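Local coordinates for protein cytochrome P450 (Picrophilus torridus, PDB 2RFB) that binds a heme through an axial cysteine ligand and probably works as a monooxygenase that inserts one atom of molecular oxygen into its substrates, at residues N91-I95 and Y337-L342. Sequence-based numbering, arbitrary orientation.
Sequences NKDII and YDKLFL
I94 and I95, at the start of the helix that D93 caps, pack against Y337, L340 and L342 near the C-terminus. I95 fits the hollow between Y337 and L340: its CG1 lies 3.5 Å from L340 CB, and CD1 reaches on to Y337 CB at 3.8 Å. Next to it, I94 passes over L340, CG1 to CD2 at 3.8 Å, and its CD1 meets CD2 of L342. I201 of helix 175-206 touches both I94 and L340, adding to this apolar layer. On the more exposed flank the F341 ring lies against the backbone of D93, in an off-centre CH-pi contact with D93 CA 4.3 Å from the ring centroid. D93, the N-cap residue, holds CG anti to its backbone N (chi1 178°), which swings the carboxylate beside its own carbonyl carbon and within reach of I95 N and L340 N. OD1 accepts hydrogen bonds from I95 N and, on the opposite face of the carboxylate plane, from L340 N at 2.8 Å, the latter almost straight at 177°. I94 N bonds L340 O in return, and a water links D93 OD2 to D338 O. An alanine in place of this aspartate would probably leave the helix start without its cap and L340 N without its acceptor. Helix capping and docking of the C-terminal chain thus share one carboxylate oxygen.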
loop_
_atom_site.group_PDB
_atom_site.type_symbol
_atom_site.label_atom_id
_atom_site.label_comp_id
_atom_site.label_asym_id
_atom_site.label_seq_id
_atom_site.Cartn_x
_atom_site.Cartn_y
_atom_site.Cartn_z
ATOM N N ASN A 91 -13.761 12.150 19.087
ATOM C CA ASN A 91 -15.179 11.840 18.889
ATOM C C ASN A 91 -15.578 11.565 17.468
ATOM O O ASN A 91 -16.724 11.196 17.225
ATOM C CB ASN A 91 -16.046 12.957 19.406
ATOM C CG ASN A 91 -16.461 12.731 20.798
ATOM O OD1 ASN A 91 -17.263 11.817 21.068
ATOM N ND2 ASN A 91 -15.954 13.558 21.716
ATOM N N LYS A 92 -14.637 11.736 16.546
ATOM C CA LYS A 92 -14.908 11.605 15.119
ATOM C C LYS A 92 -14.449 10.292 14.595
ATOM O O LYS A 92 -13.807 9.529 15.315
ATOM C CB LYS A 92 -14.219 12.717 14.333
ATOM C CG LYS A 92 -14.888 14.063 14.604
ATOM C CD LYS A 92 -14.077 15.196 14.096
ATOM C CE LYS A 92 -14.747 16.488 14.532
ATOM N NZ LYS A 92 -14.374 17.608 13.626
ATOM N N ASP A 93 -14.773 10.049 13.328
ATOM C CA ASP A 93 -14.352 8.865 12.607
ATOM C C ASP A 93 -12.887 8.997 12.275
ATOM O O ASP A 93 -12.508 9.850 11.474
ATOM C CB ASP A 93 -15.168 8.622 11.310
ATOM C CG ASP A 93 -14.677 7.364 10.527
ATOM O OD1 ASP A 93 -13.939 6.521 11.077
ATOM O OD2 ASP A 93 -15.003 7.202 9.348
ATOM N N ILE A 94 -12.062 8.152 12.886
ATOM C CA ILE A 94 -10.610 8.267 12.750
ATOM C C ILE A 94 -10.149 7.911 11.330
ATOM O O ILE A 94 -9.082 8.326 10.867
ATOM C CB ILE A 94 -9.903 7.269 13.687
ATOM C CG1 ILE A 94 -10.407 7.375 15.139
ATOM C CG2 ILE A 94 -8.434 7.435 13.588
ATOM C CD1 ILE A 94 -9.981 8.593 15.892
ATOM N N ILE A 95 -10.912 7.047 10.672
ATOM C CA ILE A 95 -10.606 6.650 9.311
ATOM C C ILE A 95 -10.873 7.840 8.377
ATOM O O ILE A 95 -9.944 8.385 7.782
ATOM C CB ILE A 95 -11.404 5.384 8.932
ATOM C CG1 ILE A 95 -11.067 4.279 9.942
ATOM C CG2 ILE A 95 -11.274 5.018 7.400
ATOM C CD1 ILE A 95 -9.647 3.607 9.837
ATOM N N TYR A 337 -10.435 -0.995 8.682
ATOM C CA TYR A 337 -11.732 -0.557 9.177
ATOM C C TYR A 337 -12.450 0.230 8.102
ATOM O O TYR A 337 -11.836 0.923 7.298
ATOM C CB TYR A 337 -11.557 0.332 10.419
ATOM C CG TYR A 337 -11.189 -0.478 11.610
ATOM C CD1 TYR A 337 -9.874 -0.942 11.775
ATOM C CD2 TYR A 337 -12.164 -0.862 12.537
ATOM C CE1 TYR A 337 -9.528 -1.728 12.852
ATOM C CE2 TYR A 337 -11.820 -1.630 13.636
ATOM C CZ TYR A 337 -10.487 -2.054 13.780
ATOM O OH TYR A 337 -10.134 -2.862 14.833
ATOM N N ASP A 338 -13.759 0.106 8.083
ATOM C CA ASP A 338 -14.546 0.901 7.210
ATOM C C ASP A 338 -14.677 2.251 7.901
ATOM O O ASP A 338 -14.419 3.285 7.281
ATOM C CB ASP A 338 -15.895 0.241 7.005
ATOM C CG ASP A 338 -16.870 1.112 6.215
ATOM O OD1 ASP A 338 -16.446 1.918 5.379
ATOM O OD2 ASP A 338 -18.069 0.945 6.412
ATOM N N LYS A 339 -15.053 2.210 9.185
ATOM C CA LYS A 339 -15.142 3.349 10.053
ATOM C C LYS A 339 -14.590 2.935 11.408
ATOM O O LYS A 339 -14.759 1.766 11.842
ATOM C CB LYS A 339 -16.609 3.733 10.260
ATOM C CG LYS A 339 -17.297 4.402 9.121
ATOM C CD LYS A 339 -18.758 4.396 9.419
ATOM C CE LYS A 339 -19.600 4.553 8.177
ATOM N NZ LYS A 339 -19.619 5.980 7.757
ATOM N N LEU A 340 -13.970 3.886 12.107
ATOM C CA LEU A 340 -13.357 3.595 13.394
ATOM C C LEU A 340 -13.656 4.709 14.391
ATOM O O LEU A 340 -13.271 5.866 14.189
ATOM C CB LEU A 340 -11.860 3.399 13.248
ATOM C CG LEU A 340 -11.079 2.724 14.399
ATOM C CD1 LEU A 340 -9.666 2.310 13.965
ATOM C CD2 LEU A 340 -10.946 3.669 15.600
ATOM N N PHE A 341 -14.352 4.359 15.459
ATOM C CA PHE A 341 -14.701 5.329 16.483
ATOM C C PHE A 341 -14.141 4.849 17.781
ATOM O O PHE A 341 -14.259 3.674 18.143
ATOM C CB PHE A 341 -16.210 5.481 16.641
ATOM C CG PHE A 341 -16.876 5.999 15.446
ATOM C CD1 PHE A 341 -17.296 5.129 14.442
ATOM C CD2 PHE A 341 -17.079 7.358 15.291
ATOM C CE1 PHE A 341 -17.932 5.613 13.309
ATOM C CE2 PHE A 341 -17.689 7.844 14.146
ATOM C CZ PHE A 341 -18.126 6.959 13.155
ATOM N N LEU A 342 -13.544 5.791 18.476
ATOM C CA LEU A 342 -12.841 5.520 19.688
ATOM C C LEU A 342 -13.703 5.576 20.925
ATOM O O LEU A 342 -14.615 6.357 21.058
ATOM C CB LEU A 342 -11.739 6.532 19.854
ATOM C CG LEU A 342 -10.306 6.101 19.830
ATOM C CD1 LEU A 342 -9.987 5.036 18.792
ATOM C CD2 LEU A 342 -9.484 7.367 19.650
HETATM O O HOH W 1 -13.568 8.465 17.634
HETATM O O HOH W 2 -14.867 5.887 7.033
#